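Local coordinates for hypothetical protein DUF871 (Enterococcus faecalis, PDB 2P0O) that is of unproven function but probably hydrolyses 6-phospho-N-acetylmuramyl sugars, pairing a TIM-barrel domain with a smaller cyclophilin-like one, at residues 36-41 with 66-71; 140-145 with 173-178; 203-208 with 343-348; 244-249 with 361-366; 310-315 with 330-335. All coordinates share one frame; numbering follows the deposited sequence. Where two conformers were deposited one is given.

Contact 1 of 5, residues 36-41 with 66-71; sequences TSLHIP and IMVDIS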
# COMPACT_ATOMS: atom_id res chain seq x y z
N THR A 36 -2.06 -10.21 -11.66
CA THR A 36 -1.06 -10.62 -12.63
C THR A 36 -1.50 -10.24 -14.04
O THR A 36 -2.69 -10.35 -14.39
CB THR A 36 -0.72 -12.14 -12.52
OG1 THR A 36 0.41 -12.44 -13.35
CG2 THR A 36 -1.91 -13.03 -12.90
N SER A 37 -0.55 -9.77 -14.84
CA SER A 37 -0.82 -9.36 -16.21
C SER A 37 -0.06 -10.25 -17.18
O SER A 37 1.16 -10.33 -17.14
CB SER A 37 -0.45 -7.87 -16.43
OG SER A 37 -0.73 -7.45 -17.76
N LEU A 38 -0.81 -10.94 -18.04
CA LEU A 38 -0.24 -11.93 -18.95
C LEU A 38 -0.17 -11.49 -20.41
O LEU A 38 -1.18 -11.05 -20.98
CB LEU A 38 -1.04 -13.22 -18.87
CG LEU A 38 -0.57 -14.32 -17.93
CD1 LEU A 38 -0.98 -14.03 -16.48
CD2 LEU A 38 -1.15 -15.64 -18.40
N HIS A 39 1.02 -11.63 -21.00
CA HIS A 39 1.23 -11.54 -22.46
C HIS A 39 1.84 -12.86 -22.95
O HIS A 39 2.94 -13.23 -22.54
CB HIS A 39 2.12 -10.35 -22.83
CG HIS A 39 1.73 -9.08 -22.14
ND1 HIS A 39 2.10 -8.79 -20.84
CD2 HIS A 39 0.97 -8.03 -22.56
CE1 HIS A 39 1.60 -7.62 -20.49
NE2 HIS A 39 0.91 -7.14 -21.52
N ILE A 40 1.08 -13.57 -23.79
CA ILE A 40 1.54 -14.84 -24.39
C ILE A 40 1.59 -14.74 -25.91
O ILE A 40 0.62 -15.09 -26.59
CB ILE A 40 0.58 -16.05 -24.06
CG1 ILE A 40 -0.09 -15.93 -22.67
CG2 ILE A 40 1.26 -17.41 -24.32
CD1 ILE A 40 0.84 -15.66 -21.54
N PRO A 41 2.71 -14.23 -26.47
CA PRO A 41 2.93 -14.35 -27.92
C PRO A 41 3.53 -15.70 -28.34
O PRO A 41 3.68 -16.59 -27.49
CB PRO A 41 3.91 -13.20 -28.23
CG PRO A 41 4.10 -12.43 -26.90
CD PRO A 41 3.78 -13.45 -25.84
N ILE A 66 -7.05 -14.01 -7.27
CA ILE A 66 -6.21 -13.72 -8.43
C ILE A 66 -7.02 -13.02 -9.51
O ILE A 66 -7.95 -13.58 -10.08
CB ILE A 66 -5.58 -14.97 -9.07
CG1 ILE A 66 -4.74 -15.78 -8.08
CG2 ILE A 66 -4.71 -14.56 -10.24
CD1 ILE A 66 -4.17 -17.09 -8.68
N MSE A 67 -6.65 -11.78 -9.79
CA MSE A 67 -7.21 -11.05 -10.90
C MSE A 67 -6.19 -11.21 -12.02
O MSE A 67 -5.00 -10.89 -11.83
CB MSE A 67 -7.43 -9.59 -10.47
CG MSE A 67 -7.69 -8.56 -11.60
SE MSE A 67 -9.29 -9.05 -12.64
CE MSE A 67 -10.71 -8.88 -11.30
N VAL A 68 -6.63 -11.71 -13.17
CA VAL A 68 -5.74 -11.84 -14.31
C VAL A 68 -6.07 -10.81 -15.40
O VAL A 68 -7.17 -10.80 -15.98
CB VAL A 68 -5.77 -13.27 -14.95
CG1 VAL A 68 -4.89 -13.34 -16.18
CG2 VAL A 68 -5.36 -14.37 -13.93
N ASP A 69 -5.10 -9.95 -15.69
CA ASP A 69 -5.23 -9.01 -16.78
C ASP A 69 -4.63 -9.66 -18.02
O ASP A 69 -3.44 -9.98 -18.06
CB ASP A 69 -4.57 -7.68 -16.41
CG ASP A 69 -4.65 -6.64 -17.52
OD1 ASP A 69 -3.97 -6.79 -18.55
OD2 ASP A 69 -5.39 -5.66 -17.35
N ILE A 70 -5.47 -9.87 -19.03
CA ILE A 70 -5.08 -10.64 -20.20
C ILE A 70 -5.91 -10.21 -21.40
O ILE A 70 -7.10 -9.89 -21.26
CB ILE A 70 -5.25 -12.17 -19.91
CG1 ILE A 70 -4.68 -13.05 -21.02
CG2 ILE A 70 -6.71 -12.52 -19.60
CD1 ILE A 70 -4.66 -14.53 -20.63
N SER A 71 -5.29 -10.18 -22.58
CA SER A 71 -6.01 -9.86 -23.80
C SER A 71 -6.88 -11.04 -24.20
O SER A 71 -6.61 -12.19 -23.82
CB SER A 71 -5.05 -9.49 -24.93
OG SER A 71 -4.48 -10.65 -25.49

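Contact 2 of 5, residues 140-145 with 173-178; sequences RLEAWH and QVFTFV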
# COMPACT_ATOMS: atom_id res chain seq x y z
N ARG A 140 -19.64 -7.47 -8.36
CA ARG A 140 -18.45 -8.18 -8.83
C ARG A 140 -17.59 -7.46 -9.88
O ARG A 140 -16.74 -8.06 -10.53
CB ARG A 140 -18.85 -9.57 -9.27
CG ARG A 140 -19.31 -10.32 -8.05
CD ARG A 140 -19.51 -11.69 -8.36
NE ARG A 140 -18.33 -12.51 -8.21
CZ ARG A 140 -18.42 -13.83 -8.27
NH1 ARG A 140 -19.61 -14.37 -8.47
NH2 ARG A 140 -17.35 -14.60 -8.14
N LEU A 141 -17.83 -6.16 -10.02
CA LEU A 141 -17.14 -5.35 -10.98
C LEU A 141 -16.08 -4.54 -10.27
O LEU A 141 -16.38 -3.84 -9.30
CB LEU A 141 -18.12 -4.42 -11.71
CG LEU A 141 -19.14 -5.10 -12.64
CD1 LEU A 141 -20.10 -4.07 -13.26
CD2 LEU A 141 -18.47 -5.99 -13.70
N GLU A 142 -14.83 -4.66 -10.73
CA GLU A 142 -13.71 -3.99 -10.07
C GLU A 142 -13.07 -3.04 -11.06
O GLU A 142 -12.56 -3.48 -12.10
CB GLU A 142 -12.68 -5.01 -9.58
CG GLU A 142 -13.31 -6.04 -8.64
CD GLU A 142 -12.36 -7.08 -8.07
OE1 GLU A 142 -11.17 -7.15 -8.47
OE2 GLU A 142 -12.82 -7.82 -7.18
N ALA A 143 -13.10 -1.75 -10.77
CA ALA A 143 -12.47 -0.79 -11.66
C ALA A 143 -11.04 -0.64 -11.18
O ALA A 143 -10.82 -0.15 -10.07
CB ALA A 143 -13.22 0.54 -11.63
N TRP A 144 -10.10 -1.13 -12.00
CA TRP A 144 -8.66 -1.07 -11.68
C TRP A 144 -7.96 0.08 -12.38
O TRP A 144 -8.06 0.23 -13.62
CB TRP A 144 -7.93 -2.35 -12.09
CG TRP A 144 -8.21 -3.52 -11.26
CD1 TRP A 144 -9.39 -4.22 -11.22
CD2 TRP A 144 -7.32 -4.17 -10.36
NE1 TRP A 144 -9.28 -5.25 -10.33
CE2 TRP A 144 -8.03 -5.25 -9.78
CE3 TRP A 144 -6.00 -3.93 -9.94
CZ2 TRP A 144 -7.46 -6.12 -8.84
CZ3 TRP A 144 -5.42 -4.78 -8.99
CH2 TRP A 144 -6.15 -5.86 -8.45
N HIS A 145 -7.26 0.88 -11.60
CA HIS A 145 -6.37 1.88 -12.19
C HIS A 145 -5.17 1.19 -12.77
O HIS A 145 -4.88 0.03 -12.46
CB HIS A 145 -5.93 2.85 -11.12
CG HIS A 145 -6.98 3.83 -10.75
ND1 HIS A 145 -7.22 4.97 -11.49
CD2 HIS A 145 -7.86 3.85 -9.72
CE1 HIS A 145 -8.21 5.65 -10.94
NE2 HIS A 145 -8.61 4.99 -9.86
N GLN A 173 -16.30 -1.05 -7.49
CA GLN A 173 -15.18 -1.10 -6.57
C GLN A 173 -13.97 -0.42 -7.23
O GLN A 173 -13.79 -0.51 -8.44
CB GLN A 173 -14.82 -2.54 -6.24
CG GLN A 173 -15.71 -3.24 -5.18
CD GLN A 173 -15.48 -4.75 -5.15
OE1 GLN A 173 -16.00 -5.47 -6.01
NE2 GLN A 173 -14.70 -5.22 -4.19
N VAL A 174 -13.15 0.25 -6.42
CA VAL A 174 -11.98 0.98 -6.91
C VAL A 174 -10.72 0.32 -6.37
O VAL A 174 -10.56 0.18 -5.16
CB VAL A 174 -12.01 2.46 -6.44
CG1 VAL A 174 -10.66 3.17 -6.80
CG2 VAL A 174 -13.19 3.16 -7.06
N PHE A 175 -9.86 -0.09 -7.30
CA PHE A 175 -8.58 -0.74 -7.01
C PHE A 175 -7.46 0.13 -7.60
O PHE A 175 -7.56 0.67 -8.72
CB PHE A 175 -8.52 -2.12 -7.70
CG PHE A 175 -9.28 -3.22 -6.99
CD1 PHE A 175 -10.65 -3.18 -6.86
CD2 PHE A 175 -8.60 -4.34 -6.50
CE1 PHE A 175 -11.33 -4.22 -6.20
CE2 PHE A 175 -9.27 -5.39 -5.86
CZ PHE A 175 -10.64 -5.32 -5.69
N THR A 176 -6.36 0.23 -6.85
CA THR A 176 -5.26 1.09 -7.21
C THR A 176 -3.94 0.40 -6.85
O THR A 176 -3.90 -0.52 -6.01
CB THR A 176 -5.39 2.44 -6.46
OG1 THR A 176 -4.36 3.32 -6.91
CG2 THR A 176 -5.24 2.25 -4.96
N PHE A 177 -2.85 0.86 -7.45
CA PHE A 177 -1.54 0.34 -7.15
C PHE A 177 -0.69 1.31 -6.33
O PHE A 177 -0.88 2.53 -6.38
CB PHE A 177 -0.76 0.00 -8.44
CG PHE A 177 -1.36 -1.13 -9.23
CD1 PHE A 177 -1.06 -2.46 -8.91
CD2 PHE A 177 -2.22 -0.87 -10.29
CE1 PHE A 177 -1.59 -3.52 -9.64
CE2 PHE A 177 -2.75 -1.92 -11.07
CZ PHE A 177 -2.46 -3.26 -10.72
N VAL A 178 0.29 0.76 -5.61
CA VAL A 178 1.40 1.55 -5.12
C VAL A 178 2.64 0.85 -5.65
O VAL A 178 2.60 -0.36 -5.94
CB VAL A 178 1.43 1.68 -3.57
CG1 VAL A 178 0.23 2.50 -3.06
CG2 VAL A 178 1.48 0.29 -2.87

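Contact 3 of 5, residues 203-208 with 343-348; sequences PFAAAV and QTILPL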
# COMPACT_ATOMS: atom_id res chain seq x y z
N PRO A 203 6.36 2.59 0.19
CA PRO A 203 5.13 1.88 -0.19
C PRO A 203 4.14 1.68 0.95
O PRO A 203 2.92 1.71 0.73
CB PRO A 203 5.63 0.53 -0.73
CG PRO A 203 7.08 0.76 -1.07
CD PRO A 203 7.58 1.82 -0.14
N PHE A 204 4.64 1.44 2.16
CA PHE A 204 3.76 1.26 3.32
C PHE A 204 2.94 2.52 3.57
O PHE A 204 1.73 2.43 3.76
CB PHE A 204 4.55 0.84 4.58
CG PHE A 204 3.77 0.99 5.88
CD1 PHE A 204 2.80 0.05 6.23
CD2 PHE A 204 4.03 2.04 6.75
CE1 PHE A 204 2.07 0.16 7.42
CE2 PHE A 204 3.31 2.17 7.94
CZ PHE A 204 2.32 1.24 8.27
N ALA A 205 3.61 3.68 3.59
CA ALA A 205 2.90 4.93 3.81
C ALA A 205 1.91 5.20 2.67
O ALA A 205 0.83 5.73 2.90
CB ALA A 205 3.89 6.11 3.93
N ALA A 206 2.30 4.85 1.45
CA ALA A 206 1.46 5.07 0.28
C ALA A 206 0.19 4.22 0.36
O ALA A 206 -0.92 4.75 0.19
CB ALA A 206 2.26 4.75 -1.00
N ALA A 207 0.35 2.94 0.70
CA ALA A 207 -0.75 1.99 0.79
C ALA A 207 -1.73 2.33 1.90
O ALA A 207 -2.94 2.44 1.68
CB ALA A 207 -0.22 0.53 0.96
N VAL A 208 -1.20 2.53 3.10
CA VAL A 208 -2.04 2.92 4.21
C VAL A 208 -2.83 4.21 3.91
O VAL A 208 -4.04 4.26 4.19
CB VAL A 208 -1.22 2.98 5.54
CG1 VAL A 208 -2.12 3.42 6.71
CG2 VAL A 208 -0.64 1.61 5.84
N GLN A 343 9.25 9.73 6.78
CA GLN A 343 8.49 10.95 7.02
C GLN A 343 7.12 11.02 6.35
O GLN A 343 6.28 11.79 6.78
CB GLN A 343 9.35 12.17 6.67
CG GLN A 343 10.40 12.44 7.78
CD GLN A 343 11.28 13.63 7.47
OE1 GLN A 343 10.84 14.55 6.82
NE2 GLN A 343 12.51 13.60 7.94
N THR A 344 6.87 10.27 5.29
CA THR A 344 5.51 10.24 4.73
C THR A 344 4.51 9.44 5.60
O THR A 344 3.33 9.41 5.32
CB THR A 344 5.47 9.69 3.31
OG1 THR A 344 6.10 8.40 3.29
CG2 THR A 344 6.15 10.67 2.31
N ILE A 345 5.00 8.77 6.63
CA ILE A 345 4.11 8.09 7.58
C ILE A 345 3.49 9.12 8.54
O ILE A 345 2.34 8.95 9.01
CB ILE A 345 4.88 7.02 8.39
CG1 ILE A 345 5.42 5.96 7.43
CG2 ILE A 345 4.00 6.41 9.50
CD1 ILE A 345 6.54 5.05 8.05
N LEU A 346 4.23 10.19 8.81
CA LEU A 346 3.77 11.21 9.79
C LEU A 346 2.36 11.76 9.60
O LEU A 346 1.68 11.86 10.59
CB LEU A 346 4.76 12.39 9.98
CG LEU A 346 6.18 12.02 10.46
CD1 LEU A 346 7.14 13.19 10.29
CD2 LEU A 346 6.13 11.50 11.93
N PRO A 347 1.97 12.19 8.38
CA PRO A 347 0.56 12.63 8.21
C PRO A 347 -0.48 11.50 8.36
O PRO A 347 -1.67 11.79 8.39
CB PRO A 347 0.50 13.16 6.77
CG PRO A 347 1.91 13.16 6.25
CD PRO A 347 2.75 12.31 7.13
N LEU A 348 -0.04 10.24 8.43
CA LEU A 348 -0.95 9.12 8.61
C LEU A 348 -1.34 8.95 10.07
O LEU A 348 -2.34 8.26 10.41
CB LEU A 348 -0.33 7.82 8.10
CG LEU A 348 -0.06 7.79 6.59
CD1 LEU A 348 0.34 6.38 6.23
CD2 LEU A 348 -1.32 8.26 5.82

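Contact 4 of 5, residues 244-249 with 361-366; sequences LLEVAP and GTIENE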
# COMPACT_ATOMS: atom_id res chain seq x y z
N LEU A 244 5.37 2.13 12.65
CA LEU A 244 6.73 1.89 13.05
C LEU A 244 7.64 2.78 12.23
O LEU A 244 7.63 2.69 11.00
CB LEU A 244 7.06 0.41 12.84
CG LEU A 244 8.43 -0.13 13.26
CD1 LEU A 244 8.60 -0.04 14.79
CD2 LEU A 244 8.68 -1.55 12.77
N LEU A 245 8.44 3.61 12.90
CA LEU A 245 9.31 4.56 12.21
C LEU A 245 10.70 4.55 12.81
O LEU A 245 10.85 4.28 14.00
CB LEU A 245 8.75 6.01 12.27
CG LEU A 245 7.30 6.34 11.92
CD1 LEU A 245 6.40 6.05 13.13
CD2 LEU A 245 7.12 7.82 11.48
N GLU A 246 11.71 4.86 12.00
CA GLU A 246 13.11 4.95 12.43
C GLU A 246 13.57 6.39 12.67
O GLU A 246 13.07 7.33 12.03
CB GLU A 246 14.04 4.28 11.42
CG GLU A 246 14.18 2.79 11.63
CD GLU A 246 15.04 2.08 10.56
OE1 GLU A 246 15.63 2.75 9.67
OE2 GLU A 246 15.14 0.83 10.64
N VAL A 247 14.52 6.56 13.58
CA VAL A 247 15.07 7.87 13.86
C VAL A 247 16.56 7.82 13.66
O VAL A 247 17.15 6.73 13.76
CB VAL A 247 14.75 8.37 15.33
CG1 VAL A 247 13.28 8.58 15.51
CG2 VAL A 247 15.34 7.40 16.45
N ALA A 248 17.17 8.97 13.38
CA ALA A 248 18.62 9.06 13.21
C ALA A 248 19.33 8.76 14.53
O ALA A 248 18.78 9.02 15.58
CB ALA A 248 19.04 10.47 12.71
N PRO A 249 20.58 8.23 14.47
CA PRO A 249 21.39 8.10 15.69
C PRO A 249 21.52 9.44 16.42
O PRO A 249 21.56 10.47 15.78
CB PRO A 249 22.77 7.66 15.15
CG PRO A 249 22.45 6.94 13.86
CD PRO A 249 21.33 7.78 13.28
N GLY A 361 17.91 1.37 11.12
CA GLY A 361 18.39 0.09 10.65
C GLY A 361 17.82 -1.12 11.39
O GLY A 361 18.18 -2.25 11.05
N THR A 362 16.94 -0.89 12.37
CA THR A 362 16.48 -1.98 13.26
C THR A 362 15.02 -2.42 13.02
O THR A 362 14.51 -3.33 13.70
CB THR A 362 16.71 -1.68 14.76
OG1 THR A 362 15.90 -0.58 15.17
CG2 THR A 362 18.18 -1.32 15.02
N ILE A 363 14.35 -1.78 12.08
CA ILE A 363 12.95 -2.10 11.80
C ILE A 363 12.74 -3.61 11.57
O ILE A 363 11.82 -4.21 12.14
CB ILE A 363 12.39 -1.25 10.65
CG1 ILE A 363 11.81 0.06 11.20
CG2 ILE A 363 11.26 -2.02 9.87
CD1 ILE A 363 11.11 0.93 10.16
N GLU A 364 13.62 -4.23 10.78
CA GLU A 364 13.52 -5.66 10.50
C GLU A 364 13.58 -6.55 11.75
O GLU A 364 12.73 -7.42 11.92
CB GLU A 364 14.55 -6.09 9.46
CG GLU A 364 14.35 -5.41 8.10
CD GLU A 364 15.26 -4.19 7.84
OE1 GLU A 364 15.39 -3.32 8.75
OE2 GLU A 364 15.85 -4.14 6.72
N ASN A 365 14.56 -6.33 12.62
CA ASN A 365 14.63 -7.13 13.85
C ASN A 365 13.57 -6.76 14.87
O ASN A 365 13.17 -7.59 15.68
CB ASN A 365 16.01 -7.11 14.52
CG ASN A 365 16.14 -8.16 15.63
OD1 ASN A 365 15.65 -9.28 15.50
ND2 ASN A 365 16.78 -7.79 16.73
N GLU A 366 13.09 -5.53 14.82
CA GLU A 366 12.05 -5.12 15.72
C GLU A 366 10.76 -5.90 15.37
O GLU A 366 10.09 -6.40 16.27
CB GLU A 366 11.85 -3.62 15.59
CG GLU A 366 11.67 -2.89 16.87
CD GLU A 366 12.79 -3.10 17.87
OE1 GLU A 366 13.95 -2.65 17.65
OE2 GLU A 366 12.49 -3.74 18.88
O HOH W 1 15.66 -0.42 8.62

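Contact 5 of 5, residues 310-315 with 330-335; sequences EKYGRY and EKVNTI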
# COMPACT_ATOMS: atom_id res chain seq x y z
N GLU A 310 13.13 21.75 31.38
CA GLU A 310 12.66 22.35 32.63
C GLU A 310 12.21 23.81 32.46
O GLU A 310 11.42 24.33 33.28
CB GLU A 310 13.70 22.21 33.75
CG GLU A 310 14.93 23.08 33.59
CD GLU A 310 16.06 22.74 34.58
OE1 GLU A 310 15.86 22.75 35.82
OE2 GLU A 310 17.19 22.47 34.10
N LYS A 311 12.70 24.48 31.41
CA LYS A 311 12.31 25.88 31.16
C LYS A 311 10.86 26.00 30.73
O LYS A 311 10.31 27.08 30.79
CB LYS A 311 13.20 26.57 30.11
CG LYS A 311 14.62 26.80 30.57
CD LYS A 311 15.50 27.35 29.47
CE LYS A 311 16.92 27.50 29.98
NZ LYS A 311 17.79 28.09 28.94
N TYR A 312 10.26 24.89 30.31
CA TYR A 312 8.86 24.90 29.88
C TYR A 312 7.93 24.61 31.04
O TYR A 312 6.74 24.38 30.83
CB TYR A 312 8.62 23.89 28.73
CG TYR A 312 7.92 24.51 27.52
CD1 TYR A 312 6.93 25.47 27.69
CD2 TYR A 312 8.27 24.12 26.21
CE1 TYR A 312 6.28 26.04 26.60
CE2 TYR A 312 7.65 24.69 25.10
CZ TYR A 312 6.64 25.66 25.31
OH TYR A 312 5.98 26.25 24.25
N GLY A 313 8.47 24.63 32.26
CA GLY A 313 7.67 24.53 33.47
C GLY A 313 6.83 23.28 33.48
O GLY A 313 7.35 22.19 33.30
N ARG A 314 5.51 23.42 33.64
CA ARG A 314 4.64 22.25 33.71
C ARG A 314 4.60 21.39 32.44
O ARG A 314 4.16 20.24 32.48
CB ARG A 314 3.24 22.59 34.24
CG ARG A 314 2.28 23.18 33.22
CD ARG A 314 0.85 22.76 33.55
NE ARG A 314 -0.10 23.31 32.57
CZ ARG A 314 -0.96 24.30 32.82
NH1 ARG A 314 -1.76 24.73 31.84
NH2 ARG A 314 -1.01 24.84 34.04
N TYR A 315 5.07 21.94 31.32
CA TYR A 315 5.21 21.13 30.10
C TYR A 315 6.49 20.31 30.00
O TYR A 315 6.64 19.54 29.05
CB TYR A 315 4.94 21.97 28.82
CG TYR A 315 3.50 22.38 28.77
CD1 TYR A 315 2.52 21.48 28.35
CD2 TYR A 315 3.10 23.64 29.21
CE1 TYR A 315 1.18 21.82 28.36
CE2 TYR A 315 1.74 24.00 29.22
CZ TYR A 315 0.79 23.07 28.80
OH TYR A 315 -0.54 23.38 28.79
N GLU A 330 14.32 27.72 23.04
CA GLU A 330 15.24 27.42 24.18
C GLU A 330 14.65 26.40 25.16
O GLU A 330 15.39 25.71 25.87
CB GLU A 330 15.62 28.71 24.97
CG GLU A 330 14.37 29.50 25.52
CD GLU A 330 14.61 30.31 26.83
OE1 GLU A 330 15.80 30.55 27.20
OE2 GLU A 330 13.58 30.70 27.48
N LYS A 331 13.32 26.31 25.19
CA LYS A 331 12.61 25.46 26.13
C LYS A 331 12.36 24.05 25.64
O LYS A 331 11.79 23.24 26.36
CB LYS A 331 11.28 26.09 26.53
CG LYS A 331 11.36 27.56 26.93
CD LYS A 331 9.99 28.06 27.41
CE LYS A 331 8.99 28.25 26.27
NZ LYS A 331 9.55 28.85 25.00
N VAL A 332 12.81 23.75 24.42
CA VAL A 332 12.49 22.46 23.75
C VAL A 332 13.80 21.82 23.29
O VAL A 332 14.44 22.35 22.37
CB VAL A 332 11.56 22.69 22.51
CG1 VAL A 332 11.31 21.39 21.72
CG2 VAL A 332 10.22 23.35 22.91
N ASN A 333 14.22 20.71 23.93
CA ASN A 333 15.40 19.96 23.47
C ASN A 333 15.12 19.20 22.18
O ASN A 333 14.05 18.56 22.03
CB ASN A 333 15.85 18.96 24.53
CG ASN A 333 16.42 19.62 25.77
OD1 ASN A 333 16.73 20.82 25.77
ND2 ASN A 333 16.58 18.85 26.82
N THR A 334 16.06 19.27 21.25
CA THR A 334 15.93 18.52 20.01
C THR A 334 16.76 17.26 20.18
O THR A 334 17.95 17.34 20.49
CB THR A 334 16.44 19.33 18.81
OG1 THR A 334 17.67 19.97 19.18
CG2 THR A 334 15.43 20.42 18.46
N ILE A 335 16.13 16.10 19.99
CA ILE A 335 16.76 14.81 20.35
C ILE A 335 17.24 14.09 19.12
O ILE A 335 18.39 13.68 19.04
CB ILE A 335 15.76 13.84 21.08
CG1 ILE A 335 14.98 14.54 22.21
CG2 ILE A 335 16.50 12.56 21.57
CD1 ILE A 335 15.90 15.21 23.20
O HOH W 2 17.86 26.42 26.88
O HOH W 3 6.89 28.94 24.00

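Contact 1 of 5, residues 36-41 with 66-71
Ser37 and Asp69 face each other as a parallel pair on one side of the sheet, and both send their side chains out anti to the backbone N (chi1 -179° and 179°), so the hydroxyl and the carboxylate run alongside. Their tips barely join: Ser37 OG gives only a weak hydrogen bond to Asp69 OD1 at 3.4 Å, whereas OD2, the other oxygen, makes a salt bridge to Arg97. On the face carrying Thr36 and Val68 the side chains again lie abreast, CG2 of Thr36 against CG2 of Val68 at 3.8 Å. Leu38 crosses the same valine obliquely, its CD1 meeting Val68 CG1 at 4.0 Å. Thr36 OG1 turns from this apolar patch to the carbonyl of Val9. Beneath the side chains, three backbone bonds fix the pairing: Thr36 N to Met67 O (3.0 Å), Asp69 N to Thr36 O (2.8 Å) and Leu38 N to Asp69 O (2.8 Å), each arriving nearly along the C=O axis. These are the second and third strands of the eight-stranded parallel TIM barrel. Strand 95-98 continues the sheet beyond 66-70, helix 48-62 packs on Ile66 and Val68 from outside, and selenomethionine Met67 reaches inward to strand 141-144.

Contact 2 of 5, residues 140-145 with 173-178
Strands 141-144 and 173-178 run parallel at 36°, their axes approaching to 4.7 Å, with Ala143 level with Val174 and Trp144 with Phe175. Both polar backbone atoms of Ala143 turn to strand 173-178: its N donates to Gln173 O (2.7 Å) and its O accepts from Phe175 N (2.9 Å). His145 N then meets Phe175 O almost straight, while the opening bond, Gln173 N to Leu141 O, is weak. On the face shared by Glu142, Trp144 and Phe175, the phenyl ring lies over one face of the indole in an offset stack, centroids 4.5 Å apart and planes at 28°. Phe175 CB stands over the five-membered ring, 3.7 Å from its centroid. The extended chain of Glu142 brings its carboxylate over the Phe175 ring, with planes 18° apart, and Trp144 NE1 donates to Glu142 OE1 (3.3 Å), which accepts on its anti lone pair close to the indole plane; this rather long bond, with the stacking, holds the indole in its rotation. Phe177 CZ approaches the indole edge at CE3 (3.7 Å), completing an aromatic cluster. The pair belongs to one beta-alpha-beta unit of the barrel: helix 157-169 covers Val174 and Thr176, strand 218-221 borders 173-178, and strand 115-119 borders 141-144.

Contact 3 of 5, residues 203-208 with 343-348
Helix 203-212, on the outside of the TIM barrel, here meets the loop between strands 332-337 and 354-359 of the C-terminal, cyclophilin-like region, so the contact is a seam between the two parts of the protein. Residues 343-345 have helical backbone angles without the regular bonds, and 346-348 belong to a 3-10 turn. Leu348 carries one end of the interface. Its CB sets out toward the helix, and CG, anti to the carbonyl carbon (chi1 -64°), carries the branch across. At the tip, methyl CD1 does the touching: it lies 3.4 Å from Ala205 O and 3.8 Å from Val208 CB, with CG1 of that valine close behind, and 4.2 Å from Ala205 CB. The two branched side chains cross obliquely. Ala205, whose CB points toward the loop, lies at the centre of the contact; its small methyl lets the backbones come close, with CA atoms of Ala205 and Ile345 5.1 Å apart. Ile345 packs CG1 on that methyl at 3.8 Å, and its CD1 reaches the edge of the Phe204 ring, the two side chains crossing at about a right angle. Phe243 of strand 242-247 backs Phe204, Val208 and Ile345. Thr344 holds its hydroxyl between the backbone N and the carbonyl carbon (chi1 54°), which places OG1 only 3.2 Å from Ala205 CB.

Contact 4 of 5, residues 244-249 with 361-366
The end of strand 242-247 passes the start of the C-terminal helix 363-370, with the CA atoms of Glu246 and Ile363 7.1 Å apart. Glu246 is extended beyond CG and lays its carboxylate across the turn at 361-363. Its OE2 accepts a hydrogen bond from Ile363 N at 3.1 Å (159° at the hydrogen) on the anti lone pair, and the same oxygen lies 3.0 Å from Thr362 N. OE1 is held by a salt bridge to Arg229 of helix 228-240. Ile363 crosses the glutamate obliquely, CG1 against Glu246 CG at 3.6 Å, and slides past Leu244 in the opposite direction, with CG1 3.9 Å from Leu244 CD2. Apolar carbons thus line one flank of a buried acid. A water donates to both Glu246 OE2 and Glu364 OE1, bridging two carboxylates whose oxygens are 4.6 Å apart. The positive end of the helix dipole, the Ile363 N-H and Arg229 would all favour the ionised form of Glu246, offsetting the like charge of Glu364.

Contact 5 of 5, residues 310-315 with 330-335
Tyr312 and Lys331 form the close-packed half of this contact. The lysine starts out with CG anti to the carbonyl carbon (chi1 -49°), then bends at chi3 (-74°) and chi4 so that its chain folds over one face of the phenol ring. CE stands over that face, 3.6 Å from the centroid and 15° off the normal, a CH-pi contact. NZ follows as a cation-pi partner at 4.6 Å from the ring centroid, while its stronger charge partner is Asp329, by a salt bridge. At the ring's edge Val332 lies side by side with the tyrosine, its CG2 3.6 Å from Tyr312 CE2. Closer to the backbone, Lys331 CD rests on Lys311 O at 3.5 Å. The contact lies at one end of the four-stranded antiparallel sheet of the cyclophilin-like region: the 3-10 turns of 310-315 follow strand 304-308, and 332-335 begins the outermost strand, paired with it. Asn309, at the head of the turns, also ties to the carbonyl of Glu330. The outer side is far looser. Lys311, fully extended, crosses Glu330 at about a right angle, and its NZ reaches Glu330 OE1 only as a long salt bridge of 3.6 Å. A water bridges Lys311 NZ, 2.7 Å away, to the backbone carbonyl of Glu330. A second water joins Lys331 NZ to Tyr312 OH, at 2.9 Å from the hydroxyl oxygen.

Contacts 1 and 2 pair neighbouring strands of one barrel and are buried; they touch inside it, where Met67 CG meets Trp144 CZ2 at 3.7 Å. Backbone hydrogen bonds between parallel strands carry both, with an aromatic cluster added in contact 2. Contact 3, also buried, is apolar and joins the barrel to the C-terminal region; Val178 CG1 packs on Ala206 CB at 3.7 Å, linking it to contact 2. Contact 4 adjoins contact 3 through Leu346 and Leu245, but centres on a buried carboxylate. Contact 5 alone is a surface contact, built on lysines, a tyrosine ring and waters, its centre about 59 Å from that of contact 1. Along the chain, contacts 3 and 4 interleave and contact 5 nests within both.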